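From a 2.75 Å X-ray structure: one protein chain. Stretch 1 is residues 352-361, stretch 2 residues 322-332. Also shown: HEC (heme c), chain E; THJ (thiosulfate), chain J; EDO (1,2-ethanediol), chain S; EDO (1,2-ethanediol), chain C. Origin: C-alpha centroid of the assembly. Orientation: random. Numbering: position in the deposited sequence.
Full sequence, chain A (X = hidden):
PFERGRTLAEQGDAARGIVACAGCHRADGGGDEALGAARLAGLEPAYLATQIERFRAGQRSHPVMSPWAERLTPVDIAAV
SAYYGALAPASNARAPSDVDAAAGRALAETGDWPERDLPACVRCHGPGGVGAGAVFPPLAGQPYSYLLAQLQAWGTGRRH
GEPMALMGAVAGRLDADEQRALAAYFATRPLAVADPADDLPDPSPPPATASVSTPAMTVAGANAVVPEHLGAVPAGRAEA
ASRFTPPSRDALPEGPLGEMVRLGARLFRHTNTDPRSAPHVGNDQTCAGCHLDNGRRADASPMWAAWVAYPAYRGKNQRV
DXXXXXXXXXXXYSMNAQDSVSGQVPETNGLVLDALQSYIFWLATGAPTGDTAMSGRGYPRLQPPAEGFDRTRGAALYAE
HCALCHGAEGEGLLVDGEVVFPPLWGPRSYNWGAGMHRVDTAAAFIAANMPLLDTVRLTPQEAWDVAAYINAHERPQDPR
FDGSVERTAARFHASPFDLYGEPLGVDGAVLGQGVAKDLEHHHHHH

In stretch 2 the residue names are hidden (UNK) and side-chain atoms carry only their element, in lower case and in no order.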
ATOM      1  N   VAL A 352      14.177   4.493  -0.609  1.00 36.19           N
ATOM      2  CA  VAL A 352      13.480   5.782  -0.645  1.00 32.93           C
ATOM      3  C   VAL A 352      11.967   5.568  -0.727  1.00 37.26           C
ATOM      4  O   VAL A 352      11.198   6.065   0.106  1.00 39.61           O
ATOM      5  CB  VAL A 352      13.989   6.629  -1.829  1.00 32.70           C
ATOM      6  CG1 VAL A 352      13.024   7.744  -2.166  1.00 45.01           C
ATOM      7  CG2 VAL A 352      15.365   7.206  -1.557  1.00 34.67           C
ATOM      8  N   LEU A 353      11.518   4.818  -1.729  1.00 33.89           N
ATOM      9  CA  LEU A 353      10.096   4.528  -1.850  1.00 38.86           C
ATOM     10  C   LEU A 353       9.602   3.753  -0.628  1.00 44.42           C
ATOM     11  O   LEU A 353       8.441   3.897  -0.209  1.00 36.35           O
ATOM     12  CB  LEU A 353       9.824   3.724  -3.131  1.00 45.04           C
ATOM     13  CG  LEU A 353       9.240   4.371  -4.392  1.00 40.17           C
ATOM     14  CD1 LEU A 353       7.849   4.839  -4.128  1.00 55.38           C
ATOM     15  CD2 LEU A 353      10.095   5.514  -4.841  1.00 49.60           C
ATOM     16  N   ASP A 354      10.450   2.874  -0.075  1.00 32.48           N
ATOM     17  CA  ASP A 354      10.012   2.124   1.090  1.00 35.79           C
ATOM     18  C   ASP A 354       9.831   3.043   2.288  1.00 36.79           C
ATOM     19  O   ASP A 354       8.850   2.931   3.028  1.00 35.71           O
ATOM     20  CB  ASP A 354      10.987   0.987   1.384  1.00 40.80           C
ATOM     21  CG  ASP A 354      10.909  -0.175   0.317  1.00 53.34           C
ATOM     22  OD1 ASP A 354      10.046  -0.124  -0.656  1.00 56.94           O
ATOM     23  OD2 ASP A 354      11.756  -1.110   0.454  1.00 40.48           O
ATOM     24  N   ALA A 355      10.755   3.967   2.497  1.00 40.62           N
ATOM     25  CA  ALA A 355      10.588   4.900   3.602  1.00 35.64           C
ATOM     26  C   ALA A 355       9.404   5.832   3.343  1.00 39.96           C
ATOM     27  O   ALA A 355       8.548   6.021   4.213  1.00 37.66           O
ATOM     28  CB  ALA A 355      11.886   5.680   3.834  1.00 35.52           C
ATOM     29  N   LEU A 356       9.315   6.408   2.142  1.00 34.44           N
ATOM     30  CA  LEU A 356       8.222   7.326   1.899  1.00 35.11           C
ATOM     31  C   LEU A 356       6.896   6.619   2.079  1.00 36.97           C
ATOM     32  O   LEU A 356       5.973   7.163   2.699  1.00 39.38           O
ATOM     33  CB  LEU A 356       8.325   7.941   0.508  1.00 37.55           C
ATOM     34  CG  LEU A 356       9.424   9.003   0.314  1.00 36.85           C
ATOM     35  CD1 LEU A 356       9.668   9.263  -1.190  1.00 36.14           C
ATOM     36  CD2 LEU A 356       9.033  10.276   1.032  1.00 32.47           C
ATOM     37  N   GLN A 357       6.788   5.393   1.583  1.00 33.64           N
ATOM     38  CA  GLN A 357       5.546   4.667   1.788  1.00 36.23           C
ATOM     39  C   GLN A 357       5.332   4.319   3.256  1.00 36.44           C
ATOM     40  O   GLN A 357       4.196   4.291   3.719  1.00 42.77           O
ATOM     41  CB  GLN A 357       5.512   3.412   0.950  1.00 33.96           C
ATOM     42  CG  GLN A 357       5.354   3.706  -0.511  1.00 39.26           C
ATOM     43  CD  GLN A 357       5.108   2.481  -1.334  1.00 36.40           C
ATOM     44  OE1 GLN A 357       3.958   2.120  -1.599  1.00 42.29           O
ATOM     45  NE2 GLN A 357       6.179   1.820  -1.739  1.00 43.35           N
ATOM     46  N   SER A 358       6.386   4.068   4.011  1.00 31.61           N
ATOM     47  CA  SER A 358       6.182   3.793   5.432  1.00 33.43           C
ATOM     48  C   SER A 358       5.711   5.039   6.173  1.00 38.96           C
ATOM     49  O   SER A 358       4.810   4.974   7.025  1.00 35.57           O
ATOM     50  CB  SER A 358       7.470   3.277   6.061  1.00 36.31           C
ATOM     51  OG  SER A 358       7.785   1.986   5.567  1.00 37.12           O
ATOM     52  N   TYR A 359       6.320   6.181   5.866  1.00 39.99           N
ATOM     53  CA  TYR A 359       5.924   7.423   6.507  1.00 34.83           C
ATOM     54  C   TYR A 359       4.480   7.741   6.169  1.00 40.27           C
ATOM     55  O   TYR A 359       3.680   8.069   7.056  1.00 39.88           O
ATOM     56  CB  TYR A 359       6.855   8.550   6.054  1.00 38.52           C
ATOM     57  CG  TYR A 359       6.461   9.910   6.521  1.00 38.50           C
ATOM     58  CD1 TYR A 359       6.394  10.200   7.862  1.00 38.95           C
ATOM     59  CD2 TYR A 359       6.121  10.900   5.622  1.00 40.59           C
ATOM     60  CE1 TYR A 359       6.018  11.433   8.300  1.00 32.59           C
ATOM     61  CE2 TYR A 359       5.742  12.158   6.059  1.00 42.21           C
ATOM     62  CZ  TYR A 359       5.704  12.415   7.404  1.00 36.52           C
ATOM     63  OH  TYR A 359       5.322  13.655   7.851  1.00 35.96           O
ATOM     64  N   ILE A 360       4.110   7.601   4.897  1.00 35.52           N
ATOM     65  CA  ILE A 360       2.753   7.946   4.506  1.00 34.48           C
ATOM     66  C   ILE A 360       1.756   7.002   5.151  1.00 35.98           C
ATOM     67  O   ILE A 360       0.664   7.408   5.543  1.00 34.68           O
ATOM     68  CB  ILE A 360       2.632   7.932   2.984  1.00 35.30           C
ATOM     69  CG1 ILE A 360       3.440   9.082   2.375  1.00 36.30           C
ATOM     70  CG2 ILE A 360       1.207   8.030   2.596  1.00 36.74           C
ATOM     71  CD1 ILE A 360       3.766   8.911   0.866  1.00 36.38           C
ATOM     72  N   PHE A 361       2.093   5.722   5.210  1.00 40.94           N
ATOM     73  CA  PHE A 361       1.247   4.729   5.862  1.00 41.19           C
ATOM     74  C   PHE A 361       1.025   5.110   7.305  1.00 37.02           C
ATOM     75  O   PHE A 361      -0.105   5.103   7.801  1.00 41.04           O
ATOM     76  CB  PHE A 361       1.938   3.355   5.755  1.00 48.78           C
ATOM     77  CG  PHE A 361       1.333   2.230   6.601  1.00 40.01           C
ATOM     78  CD1 PHE A 361       2.076   1.627   7.609  1.00 27.09           C
ATOM     79  CD2 PHE A 361       0.070   1.718   6.315  1.00 38.52           C
ATOM     80  CE1 PHE A 361       1.545   0.577   8.344  1.00 37.04           C
ATOM     81  CE2 PHE A 361      -0.455   0.654   7.048  1.00 46.45           C
ATOM     82  CZ  PHE A 361       0.281   0.091   8.067  1.00 35.62           C
ATOM     83  N   UNK A 322      -0.655   2.607  -8.431  1.00 47.73           N
ATOM     84  CA  UNK A 322      -0.374   2.337  -7.036  1.00 40.32           C
ATOM     85  C   UNK A 322       0.138   3.598  -6.364  1.00 41.37           C
ATOM     86  O   UNK A 322       0.436   4.600  -7.006  1.00 49.64           O
ATOM     87  o   UNK A 322       1.877   1.531  -7.609  1.00 51.94           O
ATOM     88  c   UNK A 322       0.675   1.222  -6.887  1.00 43.29           C
ATOM     89  c   UNK A 322       0.169  -0.109  -7.352  1.00 45.40           C
ATOM     90  N   UNK A 323       0.219   3.554  -5.039  1.00 49.79           N
ATOM     91  CA  UNK A 323       0.905   4.611  -4.307  1.00 43.62           C
ATOM     92  C   UNK A 323       2.364   4.741  -4.739  1.00 44.58           C
ATOM     93  O   UNK A 323       2.870   5.857  -4.864  1.00 36.08           O
ATOM     94  c   UNK A 323       1.580   5.313  -1.964  1.00 44.85           C
ATOM     95  c   UNK A 323      -0.634   6.934  -1.518  1.00 37.91           C
ATOM     96  c   UNK A 323       0.819   4.344  -2.816  1.00 39.23           C
ATOM     97  s   UNK A 323       1.015   7.003  -2.166  1.00 49.77           S
ATOM     98  N   UNK A 324       3.076   3.620  -4.943  1.00 44.10           N
ATOM     99  CA  UNK A 324       4.467   3.750  -5.399  1.00 47.05           C
ATOM    100  C   UNK A 324       4.531   4.422  -6.757  1.00 45.23           C
ATOM    101  O   UNK A 324       5.388   5.291  -6.997  1.00 38.08           O
ATOM    102  c   UNK A 324       5.184   2.399  -5.491  1.00 35.62           C
ATOM    103  N   UNK A 325       3.650   4.020  -7.666  1.00 41.35           N
ATOM    104  CA  UNK A 325       3.701   4.583  -9.003  1.00 48.24           C
ATOM    105  C   UNK A 325       3.428   6.069  -8.942  1.00 42.52           C
ATOM    106  O   UNK A 325       4.063   6.869  -9.641  1.00 43.23           O
ATOM    107  c   UNK A 325       2.278   1.469 -10.766  1.00 49.03           C
ATOM    108  o   UNK A 325       2.748   0.342 -11.018  1.00 61.68           O
ATOM    109  c   UNK A 325       3.288   2.515 -10.330  1.00 39.81           C
ATOM    110  c   UNK A 325       2.712   3.856  -9.912  1.00 46.11           C
ATOM    111  o   UNK A 325       1.048   1.723 -10.821  1.00 47.48           O
ATOM    112  N   UNK A 326       2.534   6.455  -8.054  1.00 40.01           N
ATOM    113  CA  UNK A 326       2.205   7.856  -7.885  1.00 41.30           C
ATOM    114  C   UNK A 326       3.407   8.631  -7.383  1.00 34.02           C
ATOM    115  O   UNK A 326       3.768   9.670  -7.941  1.00 45.96           O
ATOM    116  c   UNK A 326       0.494   9.299  -6.595  1.00 42.38           C
ATOM    117  n   UNK A 326       0.217  12.818  -8.534  1.00 60.49           N
ATOM    118  n   UNK A 326      -0.817  10.901  -7.809  1.00 54.63           N
ATOM    119  c   UNK A 326       1.013   7.951  -6.927  1.00 39.02           C
ATOM    120  c   UNK A 326       0.403  10.129  -7.818  1.00 59.61           C
ATOM    121  n   UNK A 326      -2.077  12.787  -8.137  1.00 69.31           N
ATOM    122  c   UNK A 326      -0.891  12.167  -8.173  1.00 64.17           C
ATOM    123  N   UNK A 327       4.064   8.117  -6.354  1.00 38.08           N
ATOM    124  CA  UNK A 327       5.224   8.790  -5.793  1.00 41.44           C
ATOM    125  C   UNK A 327       6.321   8.935  -6.837  1.00 40.57           C
ATOM    126  O   UNK A 327       7.015   9.962  -6.894  1.00 42.10           O
ATOM    127  c   UNK A 327       4.884   7.241  -2.321  1.00 41.27           C
ATOM    128  c   UNK A 327       7.058   8.545  -4.058  1.00 44.24           C
ATOM    129  c   UNK A 327       5.711   8.029  -4.550  1.00 40.79           C
ATOM    130  c   UNK A 327       4.711   8.205  -3.443  1.00 38.45           C
ATOM    131  N   UNK A 328       6.493   7.932  -7.690  1.00 43.74           N
ATOM    132  CA  UNK A 328       7.463   8.080  -8.775  1.00 46.61           C
ATOM    133  C   UNK A 328       7.027   9.141  -9.783  1.00 41.94           C
ATOM    134  O   UNK A 328       7.875   9.831 -10.351  1.00 43.68           O
ATOM    135  c   UNK A 328       8.399   4.382  -9.197  1.00 43.27           C
ATOM    136  c   UNK A 328       8.331   5.744  -8.556  1.00 42.32           C
ATOM    137  c   UNK A 328       7.673   6.746  -9.461  1.00 36.96           C
ATOM    138  n   UNK A 328       9.574   3.776  -9.138  1.00 39.39           N
ATOM    139  o   UNK A 328       7.415   3.892  -9.779  1.00 42.75           O
ATOM    140  N   UNK A 329       5.720   9.314  -9.981  1.00 39.43           N
ATOM    141  CA  UNK A 329       5.249  10.405 -10.812  1.00 43.08           C
ATOM    142  C   UNK A 329       5.677  11.755 -10.274  1.00 47.19           C
ATOM    143  O   UNK A 329       6.167  12.604 -11.018  1.00 46.01           O
ATOM    144  N   UNK A 330       5.517  11.958  -8.966  1.00 47.63           N
ATOM    145  CA  UNK A 330       5.963  13.188  -8.332  1.00 41.99           C
ATOM    146  C   UNK A 330       7.462  13.413  -8.518  1.00 41.53           C
ATOM    147  O   UNK A 330       7.914  14.553  -8.709  1.00 38.00           O
ATOM    148  s   UNK A 330       3.883  13.691  -6.575  1.00 60.87           S
ATOM    149  c   UNK A 330       5.577  13.139  -6.852  1.00 47.46           C
ATOM    150  N   UNK A 331       8.261  12.347  -8.473  1.00 44.43           N
ATOM    151  CA  UNK A 331       9.687  12.543  -8.714  1.00 43.50           C
ATOM    152  C   UNK A 331       9.917  12.925 -10.163  1.00 41.42           C
ATOM    153  O   UNK A 331      10.770  13.764 -10.458  1.00 38.82           O
ATOM    154  c   UNK A 331      10.954  11.223  -6.911  1.00 28.69           C
ATOM    155  c   UNK A 331      12.597  11.730  -5.211  1.00 36.11           C
ATOM    156  c   UNK A 331      11.845  11.058  -4.255  1.00 32.97           C
ATOM    157  c   UNK A 331      12.147  11.797  -6.531  1.00 35.08           C
ATOM    158  c   UNK A 331      10.669  10.465  -4.621  1.00 36.46           C
ATOM    159  c   UNK A 331      10.492  11.292  -8.355  1.00 39.71           C
ATOM    160  c   UNK A 331      10.220  10.544  -5.951  1.00 33.84           C
ATOM    161  N   UNK A 332       9.141  12.338 -11.077  1.00 37.56           N
ATOM    162  CA  UNK A 332       9.343  12.601 -12.498  1.00 39.89           C
ATOM    163  C   UNK A 332       8.989  14.040 -12.851  1.00 37.29           C
ATOM    164  O   UNK A 332       9.632  14.642 -13.707  1.00 39.17           O
ATOM    165  c   UNK A 332       8.526  11.624 -13.352  1.00 43.77           C
ATOM    166  n   UNK A 332       9.728  10.325 -19.222  1.00 60.89           N
ATOM    167  n   UNK A 332       9.231  10.556 -16.959  1.00 81.27           N
ATOM    168  c   UNK A 332       8.830  10.331 -18.225  1.00 69.88           C
ATOM    169  n   UNK A 332       7.554  10.101 -18.519  1.00 56.60           N
ATOM    170  c   UNK A 332       8.374  10.594 -15.749  1.00 64.20           C
ATOM    171  c   UNK A 332       8.791  11.775 -14.845  1.00 55.58           C
TER
HETATM  172 FE   HEC E1003       2.829  15.713  -4.627  1.00 47.04          FE
HETATM  173  CHA HEC E1003      -0.501  14.799  -5.275  1.00 38.93           C
HETATM  174  CHB HEC E1003       3.374  12.676  -2.973  1.00 32.99           C
HETATM  175  CHC HEC E1003       6.240  16.524  -4.215  1.00 34.12           C
HETATM  176  CHD HEC E1003       2.195  18.852  -5.879  1.00 34.97           C
HETATM  177  NA  HEC E1003       1.638  14.059  -4.203  1.00 36.84           N
HETATM  178  C1A HEC E1003       0.369  13.887  -4.553  1.00 39.05           C
HETATM  179  C2A HEC E1003      -0.191  12.589  -4.117  1.00 37.41           C
HETATM  180  C3A HEC E1003       0.931  11.965  -3.436  1.00 31.77           C
HETATM  181  C4A HEC E1003       2.030  12.956  -3.542  1.00 34.84           C
HETATM  182  CMA HEC E1003       0.933  10.639  -2.765  1.00 35.49           C
HETATM  183  CAA HEC E1003      -1.600  12.085  -4.302  1.00 39.57           C
HETATM  184  CBA HEC E1003      -2.530  12.869  -3.382  1.00 33.86           C
HETATM  185  CGA HEC E1003      -3.942  12.310  -3.408  1.00 37.48           C
HETATM  186  O1A HEC E1003      -4.694  12.630  -2.460  1.00 28.28           O
HETATM  187  O2A HEC E1003      -4.323  11.574  -4.369  1.00 37.06           O
HETATM  188  NB  HEC E1003       4.499  14.800  -3.770  1.00 37.14           N
HETATM  189  C1B HEC E1003       4.503  13.594  -3.162  1.00 37.08           C
HETATM  190  C2B HEC E1003       5.829  13.203  -2.673  1.00 30.60           C
HETATM  191  C3B HEC E1003       6.670  14.332  -3.046  1.00 34.52           C
HETATM  192  C4B HEC E1003       5.744  15.254  -3.730  1.00 31.80           C
HETATM  193  CMB HEC E1003       6.207  11.969  -1.935  1.00 38.33           C
HETATM  194  CAB HEC E1003       8.137  14.477  -2.807  1.00 36.16           C
HETATM  195  CBB HEC E1003       8.845  13.385  -3.608  1.00 34.73           C
HETATM  196  NC  HEC E1003       4.017  17.389  -4.998  1.00 43.70           N
HETATM  197  C1C HEC E1003       5.329  17.538  -4.753  1.00 36.97           C
HETATM  198  C2C HEC E1003       5.828  18.898  -5.059  1.00 31.13           C
HETATM  199  C3C HEC E1003       4.624  19.581  -5.562  1.00 35.17           C
HETATM  200  C4C HEC E1003       3.567  18.549  -5.461  1.00 32.01           C
HETATM  201  CMC HEC E1003       7.241  19.397  -4.896  1.00 36.56           C
HETATM  202  CAC HEC E1003       4.424  21.015  -6.016  1.00 36.03           C
HETATM  203  CBC HEC E1003       5.446  21.424  -7.028  1.00 43.66           C
HETATM  204  ND  HEC E1003       1.145  16.632  -5.443  1.00 43.60           N
HETATM  205  C1D HEC E1003       1.104  17.879  -5.886  1.00 36.72           C
HETATM  206  C2D HEC E1003      -0.225  18.263  -6.395  1.00 40.61           C
HETATM  207  C3D HEC E1003      -1.065  17.062  -6.237  1.00 40.88           C
HETATM  208  C4D HEC E1003      -0.077  16.123  -5.638  1.00 42.11           C
HETATM  209  CMD HEC E1003      -0.558  19.598  -6.965  1.00 46.59           C
HETATM  210  CAD HEC E1003      -2.528  16.835  -6.570  1.00 45.00           C
HETATM  211  CBD HEC E1003      -2.924  17.091  -8.041  1.00 69.31           C
HETATM  212  CGD HEC E1003      -2.282  16.214  -9.136  1.00 84.74           C
HETATM  213  O1D HEC E1003      -1.028  16.059  -9.241  1.00 78.31           O
HETATM  214  O2D HEC E1003      -3.056  15.676  -9.974  1.00 93.03           O
HETATM  215  S1  THJ J1008       2.626  15.133  -9.582  0.66106.64           S
HETATM  216  O1  THJ J1008       2.658  13.746 -10.160  0.66 68.92           O
HETATM  217  O2  THJ J1008       1.398  15.876 -10.019  0.66 63.64           O
HETATM  218  O3  THJ J1008       3.772  15.883 -10.148  0.66 62.33           O
HETATM  219  S2  THJ J1008       2.855  15.097  -7.746  0.66 58.58           S
HETATM  220  C1  EDO S1017       0.955  -0.005  -3.169  1.00 64.56           C
HETATM  221  O1  EDO S1017       2.001   0.964  -3.473  1.00 55.31           O
HETATM  222  C2  EDO S1017      -0.209   0.609  -2.363  1.00 68.34           C
HETATM  223  O2  EDO S1017      -1.187   1.336  -3.217  1.00 48.39           O
HETATM  224  C1  EDO C1025       5.236   6.497 -12.875  1.00 64.44           C
HETATM  225  O1  EDO C1025       5.990   5.315 -12.431  1.00 52.23           O
HETATM  226  C2  EDO C1025       6.019   7.703 -13.520  1.00 65.90           C
HETATM  227  O2  EDO C1025       7.399   7.485 -13.940  1.00 65.73           O

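Position 322 carries three side-chain atoms, a carbon bearing one oxygen and one carbon, and reaches nothing on stretch 1. This is Thr 322. It stands at the N-cap of the helix, where a hydroxyl can accept from a free backbone amide: the nitrogen of position 325 lies 3.1 Å from Thr 322 OG1.

Position 323 has an unbranched chain of two carbons, a sulfur and a carbon; one carbon lies 4.0 Å from Gln 357 OE1. This is Met 323. Its SD comes within 3.7 Å of HEC CMA, so one flexible chain fills space beside both helix and heme.

Position 324 has a single side-chain carbon, CB, 3.9 Å from Leu 353 CD1, which also approaches the CA of 324 to 3.8 Å. This is Ala 324; the short side chain suits the place where the two backbones come nearest.

At position 325, three carbons end in two oxygens and stay clear of stretch 1: Glu 325. Its OE1 accepts from Thr 322 N at 3.1 Å, a bond that answers the capping bond from Glu 325 N.

Position 326 shows three carbons, a nitrogen, and a carbon carrying two more nitrogens, leading away from stretch 1. In Arg 326 this long, charged side chain can reach the thiosulfate, NH1 lying 3.1 Å from THJ O1, with HEC CAA over one guanidinium face.

Position 327 has four carbons, forked at the first with one arm two carbons long; they sit among Leu 353, Leu 356, Gln 357 and Ile 360. This is Ile 327, a knob whose branches fill the hole: CG2 lies 3.8 Å from Leu 353 CD1, and CD1 3.8 Å from Ile 360 CD1.

Position 328 has three carbons, the third bearing an oxygen and a nitrogen; one carbon packs 4.1 Å from Leu 353 CD2. In Gln 328 that is the aliphatic CG, leaving the amide for polar partners.

No side-chain atoms exist at position 329, hence Gly 329; an ideal CB would lie 3.1 Å from Arg 326 O.

One carbon and a sulfur at position 330, clear of stretch 1, give Cys 330, whose thiol sulfur can bond to another sulfur: SG is covalently bonded to THJ S2 at 2.1 Å and sits 3.0 Å from HEC FE.

Position 331 has a carbon and a six-carbon ring, whose edge meets Leu 356 CD1. It is Phe 331; CE2 lies 3.8 Å from Leu 356 CD1 while HEC CBB covers one face, so the flat ring suits a place beside both helix and heme.

Position 332 has three carbons, a nitrogen and a carbon with two nitrogens: Arg 332, exposed and suited to solvent.

The helices cross at 112°, and apolar packing around Ile 327 joins them without a direct hydrogen bond. The chain S ethanediol, probably from the crystallisation liquor, bridges them: its O1 accepts from Ala 324 N at 3.2 Å and donates to Gln 357 OE1 at 2.9 Å.

Stretch 2, residues 322-332: TMAERIQGCFR
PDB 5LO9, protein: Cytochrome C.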